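Long-range contacts in alcohol oxidase (PDB 6F74), which binds FAD and probably oxidises its substrates at the expense of molecular oxygen, as a VAO-type flavoprotein oxidase: residues G245-F253 with S345-G353; E464-G475 with W493-Q504. All blocks are in the same frame, centred on the assembly; numbering follows the deposited sequence.

In the fold
Both contacts are buried, lie on the same side of the chain's centre and share one antiparallel sheet of seven strands, in which strands 349-356 and 467-472 are neighbours. Interaction 1 is the joint between the FAD-binding part and that sheet: a loop and short helix, 245-253, rest on 345-353, with a histidine-tyrosine hydrogen bond beside the flavin at one end and a second histidine against a helix end at the other. Interaction 2 lies inside the sheet, where 464-475 and 493-504 pair through regular backbone bonds, with apolar side chains and a few polar ones on the two faces. The contacts meet directly, for Gly351 O lies 2.7 Å from Leu472 N, and Leu471 of interaction 2 packs on His246 of interaction 1.

Interaction 1 (G245-F253 with S345-G353). With FAD (flavin-adenine dinucleotide), chain I.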
loop_
_atom_site.group_PDB
_atom_site.type_symbol
_atom_site.label_atom_id
_atom_site.label_comp_id
_atom_site.label_asym_id
_atom_site.label_seq_id
_atom_site.Cartn_x
_atom_site.Cartn_y
_atom_site.Cartn_z
ATOM N N GLY A 245 -2.142 5.775 3.609
ATOM C CA GLY A 245 -3.274 4.896 3.913
ATOM C C GLY A 245 -4.620 5.465 3.493
ATOM O O GLY A 245 -5.154 6.314 4.191
ATOM N N HIS A 246 -5.154 4.992 2.364
ATOM C CA HIS A 246 -6.471 5.368 1.882
ATOM C C HIS A 246 -7.432 4.221 2.061
ATOM O O HIS A 246 -7.049 3.081 2.215
ATOM C CB HIS A 246 -6.448 5.817 0.402
ATOM C CG HIS A 246 -6.114 4.729 -0.554
ATOM N ND1 HIS A 246 -7.053 3.832 -1.021
ATOM C CD2 HIS A 246 -4.934 4.366 -1.101
ATOM C CE1 HIS A 246 -6.456 2.939 -1.797
ATOM N NE2 HIS A 246 -5.169 3.236 -1.859
ATOM N N GLY A 247 -8.712 4.557 2.059
ATOM C CA GLY A 247 -9.789 3.583 2.218
ATOM C C GLY A 247 -11.109 4.303 2.040
ATOM O O GLY A 247 -11.126 5.516 1.867
ATOM N N PRO A 248 -12.224 3.586 2.120
ATOM C CA PRO A 248 -13.524 4.223 1.907
ATOM C C PRO A 248 -13.816 5.482 2.763
ATOM O O PRO A 248 -14.450 6.420 2.261
ATOM C CB PRO A 248 -14.497 3.095 2.267
ATOM C CG PRO A 248 -13.780 1.871 1.842
ATOM C CD PRO A 248 -12.349 2.126 2.277
ATOM N N ALA A 249 -13.327 5.487 4.015
ATOM C CA ALA A 249 -13.677 6.503 5.002
ATOM C C ALA A 249 -12.708 7.701 5.137
ATOM O O ALA A 249 -12.944 8.577 5.957
ATOM C CB ALA A 249 -13.905 5.831 6.352
ATOM N N THR A 250 -11.658 7.765 4.319
ATOM C CA THR A 250 -10.599 8.773 4.519
ATOM C C THR A 250 -10.999 10.194 4.106
ATOM O O THR A 250 -10.652 11.146 4.799
ATOM C CB THR A 250 -9.263 8.397 3.854
ATOM O OG1 THR A 250 -9.440 8.184 2.444
ATOM C CG2 THR A 250 -8.671 7.165 4.490
ATOM N N HIS A 251 -11.719 10.352 2.994
ATOM C CA HIS A 251 -12.275 11.663 2.669
ATOM C C HIS A 251 -13.038 12.255 3.865
ATOM O O HIS A 251 -12.866 13.417 4.232
ATOM C CB HIS A 251 -13.207 11.580 1.455
ATOM C CG HIS A 251 -14.006 12.823 1.246
ATOM N ND1 HIS A 251 -13.476 13.951 0.667
ATOM C CD2 HIS A 251 -15.268 13.150 1.623
ATOM C CE1 HIS A 251 -14.376 14.915 0.684
ATOM N NE2 HIS A 251 -15.471 14.461 1.266
ATOM N N ASN A 252 -13.891 11.448 4.469
ATOM C CA ASN A 252 -14.755 11.938 5.546
ATOM C C ASN A 252 -14.041 12.146 6.855
ATOM O O ASN A 252 -14.368 13.096 7.571
ATOM C CB ASN A 252 -15.941 11.001 5.694
ATOM C CG ASN A 252 -16.989 11.203 4.623
ATOM O OD1 ASN A 252 -18.058 11.690 4.974
ATOM N ND2 ASN A 252 -16.743 10.829 3.347
ATOM N N PHE A 253 -13.063 11.288 7.190
ATOM C CA PHE A 253 -12.450 11.317 8.528
ATOM C C PHE A 253 -10.936 11.515 8.582
ATOM O O PHE A 253 -10.366 11.578 9.658
ATOM C CB PHE A 253 -12.836 10.049 9.233
ATOM C CG PHE A 253 -14.330 9.877 9.368
ATOM C CD1 PHE A 253 -15.058 10.715 10.224
ATOM C CD2 PHE A 253 -14.995 8.911 8.659
ATOM C CE1 PHE A 253 -16.424 10.581 10.345
ATOM C CE2 PHE A 253 -16.373 8.777 8.773
ATOM C CZ PHE A 253 -17.100 9.609 9.607
ATOM N N SER A 345 -15.905 15.493 -4.945
ATOM C CA SER A 345 -15.210 15.469 -3.681
ATOM C C SER A 345 -15.729 16.539 -2.723
ATOM O O SER A 345 -15.965 16.248 -1.551
ATOM C CB SER A 345 -13.711 15.633 -3.872
ATOM O OG SER A 345 -13.045 15.461 -2.640
ATOM N N ASN A 346 -15.892 17.770 -3.215
ATOM C CA ASN A 346 -16.493 18.841 -2.422
ATOM C C ASN A 346 -17.904 18.541 -1.890
ATOM O O ASN A 346 -18.300 19.050 -0.851
ATOM C CB ASN A 346 -16.543 20.133 -3.237
ATOM C CG ASN A 346 -17.016 21.302 -2.415
ATOM O OD1 ASN A 346 -16.778 21.315 -1.201
ATOM N ND2 ASN A 346 -17.719 22.287 -3.049
ATOM N N ASN A 347 -18.649 17.727 -2.621
ATOM C CA ASN A 347 -19.967 17.274 -2.218
ATOM C C ASN A 347 -19.957 16.048 -1.291
ATOM O O ASN A 347 -21.016 15.459 -1.081
ATOM C CB ASN A 347 -20.807 16.938 -3.487
ATOM C CG ASN A 347 -21.063 18.145 -4.375
ATOM O OD1 ASN A 347 -20.950 19.274 -3.929
ATOM N ND2 ASN A 347 -21.430 17.903 -5.643
ATOM N N GLY A 348 -18.803 15.642 -0.747
ATOM C CA GLY A 348 -18.744 14.466 0.129
ATOM C C GLY A 348 -18.703 13.091 -0.515
ATOM O O GLY A 348 -19.002 12.075 0.130
ATOM N N VAL A 349 -18.310 13.043 -1.789
ATOM C CA VAL A 349 -18.213 11.801 -2.533
ATOM C C VAL A 349 -16.768 11.270 -2.463
ATOM O O VAL A 349 -15.784 12.030 -2.564
ATOM C CB VAL A 349 -18.643 11.959 -4.015
ATOM C CG1 VAL A 349 -18.643 10.617 -4.740
ATOM C CG2 VAL A 349 -20.038 12.552 -4.116
ATOM N N ALA A 350 -16.669 9.958 -2.285
ATOM C CA ALA A 350 -15.396 9.247 -2.263
ATOM C C ALA A 350 -15.562 7.867 -2.891
ATOM O O ALA A 350 -16.690 7.375 -3.072
ATOM C CB ALA A 350 -14.874 9.129 -0.838
ATOM N N GLY A 351 -14.427 7.234 -3.191
ATOM C CA GLY A 351 -14.420 5.835 -3.641
ATOM C C GLY A 351 -13.446 5.564 -4.760
ATOM O O GLY A 351 -12.455 6.284 -4.930
ATOM N N TYR A 352 -13.714 4.505 -5.514
ATOM C CA TYR A 352 -12.742 4.041 -6.482
ATOM C C TYR A 352 -13.355 3.774 -7.826
ATOM O O TYR A 352 -14.433 3.166 -7.921
ATOM C CB TYR A 352 -12.033 2.776 -5.974
ATOM C CG TYR A 352 -11.429 2.961 -4.604
ATOM C CD1 TYR A 352 -12.181 2.699 -3.428
ATOM C CD2 TYR A 352 -10.135 3.392 -4.460
ATOM C CE1 TYR A 352 -11.627 2.870 -2.179
ATOM C CE2 TYR A 352 -9.567 3.563 -3.200
ATOM C CZ TYR A 352 -10.322 3.296 -2.068
ATOM O OH TYR A 352 -9.766 3.449 -0.835
ATOM N N GLY A 353 -12.622 4.193 -8.858
ATOM C CA GLY A 353 -13.002 3.997 -10.258
ATOM C C GLY A 353 -11.907 3.293 -11.022
ATOM O O GLY A 353 -10.721 3.447 -10.699
HETATM P PA FAD I . 4.651 -5.123 4.881
HETATM O O1A FAD I . 5.169 -5.654 3.548
HETATM O O2A FAD I . 4.611 -6.097 6.016
HETATM O O5B FAD I . 5.540 -3.874 5.260
HETATM C C5B FAD I . 5.509 -2.735 4.444
HETATM C C4B FAD I . 6.648 -1.814 4.843
HETATM O O4B FAD I . 6.390 -1.393 6.172
HETATM C C3B FAD I . 8.025 -2.428 4.875
HETATM O O3B FAD I . 8.966 -1.377 4.626
HETATM C C2B FAD I . 8.210 -2.861 6.309
HETATM O O2B FAD I . 9.558 -2.810 6.792
HETATM C C1B FAD I . 7.420 -1.818 7.052
HETATM N N9A FAD I . 6.788 -2.252 8.302
HETATM C C8A FAD I . 5.758 -3.100 8.428
HETATM N N7A FAD I . 5.407 -3.242 9.720
HETATM C C5A FAD I . 6.221 -2.461 10.424
HETATM C C6A FAD I . 6.356 -2.155 11.849
HETATM N N6A FAD I . 5.498 -2.765 12.699
HETATM N N1A FAD I . 7.339 -1.292 12.216
HETATM C C2A FAD I . 8.162 -0.722 11.298
HETATM N N3A FAD I . 8.075 -0.946 9.961
HETATM C C4A FAD I . 7.126 -1.797 9.492
HETATM N N1 FAD I . -3.144 0.506 0.616
HETATM C C2 FAD I . -4.114 1.442 0.720
HETATM O O2 FAD I . -3.788 2.621 1.015
HETATM N N3 FAD I . -5.418 1.146 0.545
HETATM C C4 FAD I . -5.840 -0.088 0.222
HETATM O O4 FAD I . -7.046 -0.356 0.041
HETATM C C4X FAD I . -4.841 -1.167 0.070
HETATM N N5 FAD I . -5.204 -2.423 -0.262
HETATM C C5X FAD I . -4.265 -3.393 -0.386
HETATM C C6 FAD I . -4.660 -4.691 -0.710
HETATM C C7 FAD I . -3.743 -5.721 -0.829
HETATM C C7M FAD I . -4.338 -7.054 -1.210
HETATM C C8 FAD I . -2.298 -5.447 -0.590
HETATM C C8M FAD I . -1.230 -6.531 -0.652
HETATM C C9 FAD I . -1.896 -4.150 -0.289
HETATM C C9A FAD I . -2.817 -3.096 -0.164
HETATM N N10 FAD I . -2.447 -1.765 0.175
HETATM C C10 FAD I . -3.439 -0.782 0.290
HETATM C "C1'" FAD I . -1.036 -1.339 0.328
HETATM C "C2'" FAD I . -0.435 -1.233 1.691
HETATM O "O2'" FAD I . -0.823 0.030 2.226
HETATM C "C3'" FAD I . 1.093 -1.257 1.573
HETATM O "O3'" FAD I . 1.547 -2.377 0.792
HETATM C "C4'" FAD I . 1.766 -1.271 2.939
HETATM O "O4'" FAD I . 3.187 -1.280 2.772
HETATM C "C5'" FAD I . 1.318 -2.467 3.764
HETATM O "O5'" FAD I . 1.946 -2.456 5.034
HETATM P P FAD I . 2.143 -3.894 5.665
HETATM O O1P FAD I . 0.854 -4.665 5.590
HETATM O O2P FAD I . 2.810 -3.683 6.983
HETATM O O3P FAD I . 3.171 -4.526 4.587
#
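His246 and Tyr352 meet in a buried contact between the FAD-binding domain and the seven-stranded antiparallel sheet of this VAO-type fold. On one side run a loop and the short helix 250-253; on the other are the end of helix 328-346 and the first part of strand 349-356. Tyr352 brings its hydroxyl to the edge of the imidazole, in the ring plane, where OH and His246 ND1 are 2.7 Å apart in a hydrogen bond of 160° that either atom could donate. The two rings meet rim to rim, their planes at 53°, with neither lying over the other's face.

His246 holds the flavin as well. Its backbone N donates to FAD O2 at 3.1 Å, and FAD N3 donates in turn to His246 O at 3.0 Å, so the pyrimidine end of the isoalloxazine is gripped by one residue's main chain. With CG between the backbone N and the carbonyl carbon (chi1 67°), the imidazole folds back over this edge, and FAD N3 lies 3.1 Å above its plane, toward the rim. NE2 is hydrogen-bonded to Glu543 OE1, which with Tyr352 fixes the ring's rotation from two sides.

Further along, His251 leans on the helix end. That end is a Schellman motif, with Gly348 at positive phi as its C-prime residue. Above the His251 ring centre, on one face, sits Val349 O, at a loose 4.2 Å from the plane. ND1 is engaged by Ser474 O beyond the two segments, while CB packs on Ala350 CB at 3.7 Å. At the far corner of the imidazole, His251 CE1 comes to 3.0 Å from Ser345 O.

Interaction 2 (E464-G475 with W493-Q504); sequences EVSSNVVLLVSG and WRVSPFVMISGQ
Leu471 and Ile501 cross at about a right angle on the face of the sheet they share with Val469 and Val499, and the packing there is tight: Leu471 CD1 is 3.4 Å from Ile501 CD1. Leu471 has CG anti to its carbonyl carbon (chi1 -58°), which swings the branched end across to the neighbouring strand, over Val499 CB as well. The same leucine packs on His246, so this end of the face lies behind the flavin-binding histidine. The strands beneath these side chains, 467-472 and 498-503, run antiparallel at 164°, with Ser467-Gly503, Val469-Ile501 and Leu471-Val499 as hydrogen-bonded pairs; Ile501 N reaches Val469 O at 2.8 Å, nearly straight at 176°.

On the opposite face, Val470 CG1 meets the Phe498 ring obliquely, and Leu472 CD1 rests on Phe498 CB at 3.8 Å. Farther along this face Ser502 OG donates to Asn468 OD1 at 2.8 Å from above the amide's carbonyl plane. The same OD1 accepts a hydrogen bond from a water that also donates to Ile501 O, while Asn468 ND2 is held by Val458 O. A leucine in place of Asn468 would probably leave Ser502 OG and the water without this acceptor and Val458 O without its amide donor.

Past the strands, Ser474 CB sits at the edge of the Trp493 ring, in plane, and Ser474 N donates to Pro497 O at 2.9 Å. The chemistry thus divides by place: main-chain bonds set the register, hydrocarbon packs the Leu471-Ile501 part of its face, and the buried polar groups of Asn468 are satisfied by a serine, a water and a backbone carbonyl.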
loop_
_atom_site.group_PDB
_atom_site.type_symbol
_atom_site.label_atom_id
_atom_site.label_comp_id
_atom_site.label_asym_id
_atom_site.label_seq_id
_atom_site.Cartn_x
_atom_site.Cartn_y
_atom_site.Cartn_z
ATOM N N GLU A 464 -1.587 -3.541 -25.370
ATOM C CA GLU A 464 -1.082 -3.814 -24.043
ATOM C C GLU A 464 -2.145 -3.394 -23.021
ATOM O O GLU A 464 -2.698 -2.248 -23.107
ATOM C CB GLU A 464 0.220 -3.034 -23.808
ATOM C CG GLU A 464 1.284 -3.229 -24.881
ATOM C CD GLU A 464 2.614 -2.514 -24.484
ATOM O OE1 GLU A 464 2.603 -1.648 -23.565
ATOM O OE2 GLU A 464 3.690 -2.756 -25.104
ATOM N N VAL A 465 -2.434 -4.299 -22.076
ATOM C CA VAL A 465 -3.371 -3.995 -21.008
ATOM C C VAL A 465 -2.727 -3.029 -20.036
ATOM O O VAL A 465 -1.646 -3.298 -19.508
ATOM C CB VAL A 465 -3.834 -5.233 -20.225
ATOM C CG1 VAL A 465 -4.930 -4.822 -19.219
ATOM C CG2 VAL A 465 -4.390 -6.269 -21.202
ATOM N N SER A 466 -3.407 -1.908 -19.816
ATOM C CA SER A 466 -3.003 -0.902 -18.883
ATOM C C SER A 466 -4.136 -0.779 -17.852
ATOM O O SER A 466 -5.302 -0.510 -18.201
ATOM C CB SER A 466 -2.719 0.417 -19.609
ATOM O OG SER A 466 -1.553 0.307 -20.427
ATOM N N SER A 467 -3.789 -0.982 -16.586
ATOM C CA SER A 467 -4.719 -0.705 -15.503
ATOM C C SER A 467 -4.662 0.794 -15.188
ATOM O O SER A 467 -3.562 1.357 -14.987
ATOM C CB SER A 467 -4.298 -1.448 -14.264
ATOM O OG SER A 467 -3.003 -0.952 -13.894
ATOM N N ASN A 468 -5.827 1.424 -15.182
ATOM C CA ASN A 468 -5.947 2.790 -14.714
ATOM C C ASN A 468 -6.973 2.825 -13.583
ATOM O O ASN A 468 -8.031 2.184 -13.669
ATOM C CB ASN A 468 -6.327 3.685 -15.865
ATOM C CG ASN A 468 -5.147 3.951 -16.772
ATOM O OD1 ASN A 468 -4.241 4.706 -16.381
ATOM N ND2 ASN A 468 -5.127 3.317 -17.967
ATOM N N VAL A 469 -6.634 3.525 -12.510
ATOM C CA VAL A 469 -7.455 3.526 -11.313
ATOM C C VAL A 469 -7.511 4.950 -10.784
ATOM O O VAL A 469 -6.466 5.669 -10.737
ATOM C CB VAL A 469 -6.890 2.599 -10.216
ATOM C CG1 VAL A 469 -7.798 2.564 -8.972
ATOM C CG2 VAL A 469 -6.660 1.185 -10.758
ATOM N N VAL A 470 -8.728 5.348 -10.396
ATOM C CA VAL A 470 -8.995 6.602 -9.706
ATOM C C VAL A 470 -9.260 6.343 -8.218
ATOM O O VAL A 470 -10.148 5.573 -7.903
ATOM C CB VAL A 470 -10.223 7.299 -10.298
ATOM C CG1 VAL A 470 -10.578 8.534 -9.497
ATOM C CG2 VAL A 470 -9.910 7.754 -11.706
ATOM N N LEU A 471 -8.492 6.994 -7.330
ATOM C CA LEU A 471 -8.668 6.862 -5.874
ATOM C C LEU A 471 -9.254 8.156 -5.347
ATOM O O LEU A 471 -8.533 9.113 -5.049
ATOM C CB LEU A 471 -7.328 6.575 -5.202
ATOM C CG LEU A 471 -6.551 5.337 -5.649
ATOM C CD1 LEU A 471 -5.958 5.573 -7.011
ATOM C CD2 LEU A 471 -5.450 5.067 -4.633
ATOM N N LEU A 472 -10.579 8.227 -5.293
ATOM C CA LEU A 472 -11.230 9.444 -4.870
ATOM C C LEU A 472 -11.269 9.383 -3.335
ATOM O O LEU A 472 -12.290 9.067 -2.727
ATOM C CB LEU A 472 -12.605 9.561 -5.501
ATOM C CG LEU A 472 -13.368 10.852 -5.220
ATOM C CD1 LEU A 472 -12.604 12.094 -5.712
ATOM C CD2 LEU A 472 -14.732 10.752 -5.875
ATOM N N VAL A 473 -10.122 9.666 -2.738
ATOM C CA VAL A 473 -9.893 9.354 -1.317
ATOM C C VAL A 473 -9.405 10.500 -0.486
ATOM O O VAL A 473 -9.225 10.326 0.684
ATOM C CB VAL A 473 -8.924 8.159 -1.142
ATOM C CG1 VAL A 473 -9.482 6.919 -1.823
ATOM C CG2 VAL A 473 -7.549 8.474 -1.681
ATOM N N SER A 474 -9.199 11.670 -1.067
ATOM C CA SER A 474 -8.752 12.821 -0.310
ATOM C C SER A 474 -9.869 13.858 -0.392
ATOM O O SER A 474 -11.023 13.474 -0.559
ATOM C CB SER A 474 -7.411 13.317 -0.810
ATOM O OG SER A 474 -6.957 14.476 -0.114
ATOM N N GLY A 475 -9.552 15.140 -0.255
ATOM C CA GLY A 475 -10.565 16.159 -0.095
ATOM C C GLY A 475 -11.122 16.122 1.317
ATOM O O GLY A 475 -10.611 15.409 2.169
ATOM N N TRP A 493 -1.302 16.155 -0.605
ATOM C CA TRP A 493 -2.565 15.570 -0.105
ATOM C C TRP A 493 -3.579 16.631 0.299
ATOM O O TRP A 493 -4.785 16.412 0.181
ATOM C CB TRP A 493 -2.330 14.692 1.119
ATOM C CG TRP A 493 -1.801 13.354 0.801
ATOM C CD1 TRP A 493 -0.571 12.877 1.121
ATOM C CD2 TRP A 493 -2.497 12.302 0.143
ATOM N NE1 TRP A 493 -0.456 11.577 0.703
ATOM C CE2 TRP A 493 -1.615 11.213 0.071
ATOM C CE3 TRP A 493 -3.772 12.180 -0.414
ATOM C CZ2 TRP A 493 -1.977 9.988 -0.519
ATOM C CZ3 TRP A 493 -4.127 10.962 -1.004
ATOM C CH2 TRP A 493 -3.227 9.889 -1.052
ATOM N N ARG A 494 -3.078 17.774 0.766
ATOM C CA ARG A 494 -3.927 18.819 1.253
ATOM C C ARG A 494 -4.601 19.623 0.132
ATOM O O ARG A 494 -5.492 20.401 0.428
ATOM C CB ARG A 494 -3.160 19.773 2.195
ATOM C CG ARG A 494 -2.337 19.090 3.302
ATOM C CD ARG A 494 -3.172 18.079 4.064
ATOM N NE ARG A 494 -2.473 17.575 5.234
ATOM C CZ ARG A 494 -2.894 16.573 6.016
ATOM N NH1 ARG A 494 -4.042 15.953 5.791
ATOM N NH2 ARG A 494 -2.146 16.185 7.049
ATOM N N VAL A 495 -4.153 19.465 -1.120
ATOM C CA VAL A 495 -4.771 20.140 -2.282
ATOM C C VAL A 495 -5.339 19.201 -3.339
ATOM O O VAL A 495 -6.041 19.662 -4.226
ATOM C CB VAL A 495 -3.805 21.181 -2.942
ATOM C CG1 VAL A 495 -3.421 22.274 -1.952
ATOM C CG2 VAL A 495 -2.546 20.549 -3.520
ATOM N N SER A 496 -5.074 17.898 -3.230
ATOM C CA SER A 496 -5.442 16.941 -4.272
ATOM C C SER A 496 -6.559 16.026 -3.788
ATOM O O SER A 496 -6.357 15.264 -2.840
ATOM C CB SER A 496 -4.214 16.129 -4.678
ATOM O OG SER A 496 -3.124 17.011 -4.935
ATOM N N PRO A 497 -7.745 16.104 -4.407
ATOM C CA PRO A 497 -8.852 15.302 -3.885
ATOM C C PRO A 497 -8.801 13.846 -4.302
ATOM O O PRO A 497 -9.445 13.016 -3.658
ATOM C CB PRO A 497 -10.104 15.990 -4.439
ATOM C CG PRO A 497 -9.649 16.837 -5.568
ATOM C CD PRO A 497 -8.174 17.030 -5.464
ATOM N N PHE A 498 -8.041 13.537 -5.352
ATOM C CA PHE A 498 -7.915 12.179 -5.823
ATOM C C PHE A 498 -6.531 11.862 -6.368
ATOM O O PHE A 498 -5.714 12.743 -6.587
ATOM C CB PHE A 498 -8.999 11.863 -6.861
ATOM C CG PHE A 498 -8.825 12.539 -8.195
ATOM C CD1 PHE A 498 -9.389 13.791 -8.434
ATOM C CD2 PHE A 498 -8.179 11.897 -9.244
ATOM C CE1 PHE A 498 -9.251 14.401 -9.664
ATOM C CE2 PHE A 498 -8.060 12.503 -10.483
ATOM C CZ PHE A 498 -8.588 13.754 -10.697
ATOM N N VAL A 499 -6.291 10.563 -6.537
ATOM C CA VAL A 499 -5.060 10.029 -7.083
ATOM C C VAL A 499 -5.379 9.261 -8.356
ATOM O O VAL A 499 -6.392 8.578 -8.439
ATOM C CB VAL A 499 -4.362 9.103 -6.080
ATOM C CG1 VAL A 499 -3.001 8.657 -6.616
ATOM C CG2 VAL A 499 -4.193 9.820 -4.737
ATOM N N MET A 500 -4.513 9.404 -9.358
ATOM C CA MET A 500 -4.541 8.536 -10.546
ATOM C C MET A 500 -3.399 7.556 -10.413
ATOM O O MET A 500 -2.265 7.952 -10.096
ATOM C CB MET A 500 -4.389 9.334 -11.836
ATOM C CG MET A 500 -5.569 10.253 -12.107
ATOM S SD MET A 500 -5.354 11.464 -13.407
ATOM C CE MET A 500 -5.451 10.480 -14.885
ATOM N N ILE A 501 -3.711 6.278 -10.591
ATOM C CA ILE A 501 -2.723 5.211 -10.667
ATOM C C ILE A 501 -2.835 4.565 -12.047
ATOM O O ILE A 501 -3.927 4.266 -12.514
ATOM C CB ILE A 501 -2.968 4.166 -9.581
ATOM C CG1 ILE A 501 -2.808 4.839 -8.222
ATOM C CG2 ILE A 501 -2.013 2.992 -9.713
ATOM C CD1 ILE A 501 -2.990 3.947 -7.020
ATOM N N SER A 502 -1.699 4.392 -12.706
ATOM C CA SER A 502 -1.639 3.731 -14.017
ATOM C C SER A 502 -0.519 2.709 -13.968
ATOM O O SER A 502 0.538 2.980 -13.437
ATOM C CB SER A 502 -1.404 4.754 -15.118
ATOM O OG SER A 502 -1.454 4.165 -16.413
ATOM N N GLY A 503 -0.740 1.524 -14.510
ATOM C CA GLY A 503 0.291 0.461 -14.421
ATOM C C GLY A 503 0.154 -0.581 -15.519
ATOM O O GLY A 503 -0.820 -0.571 -16.272
ATOM N N GLN A 504 1.147 -1.474 -15.597
ATOM C CA GLN A 504 1.113 -2.636 -16.493
ATOM C C GLN A 504 1.746 -3.810 -15.784
ATOM O O GLN A 504 2.571 -3.641 -14.895
ATOM C CB GLN A 504 1.929 -2.407 -17.781
ATOM C CG GLN A 504 1.762 -1.043 -18.376
ATOM C CD GLN A 504 2.505 -0.864 -19.704
ATOM O OE1 GLN A 504 2.686 0.259 -20.153
ATOM N NE2 GLN A 504 2.956 -1.965 -20.315
HETATM O O HOH W 1 -4.882 6.559 -14.400
#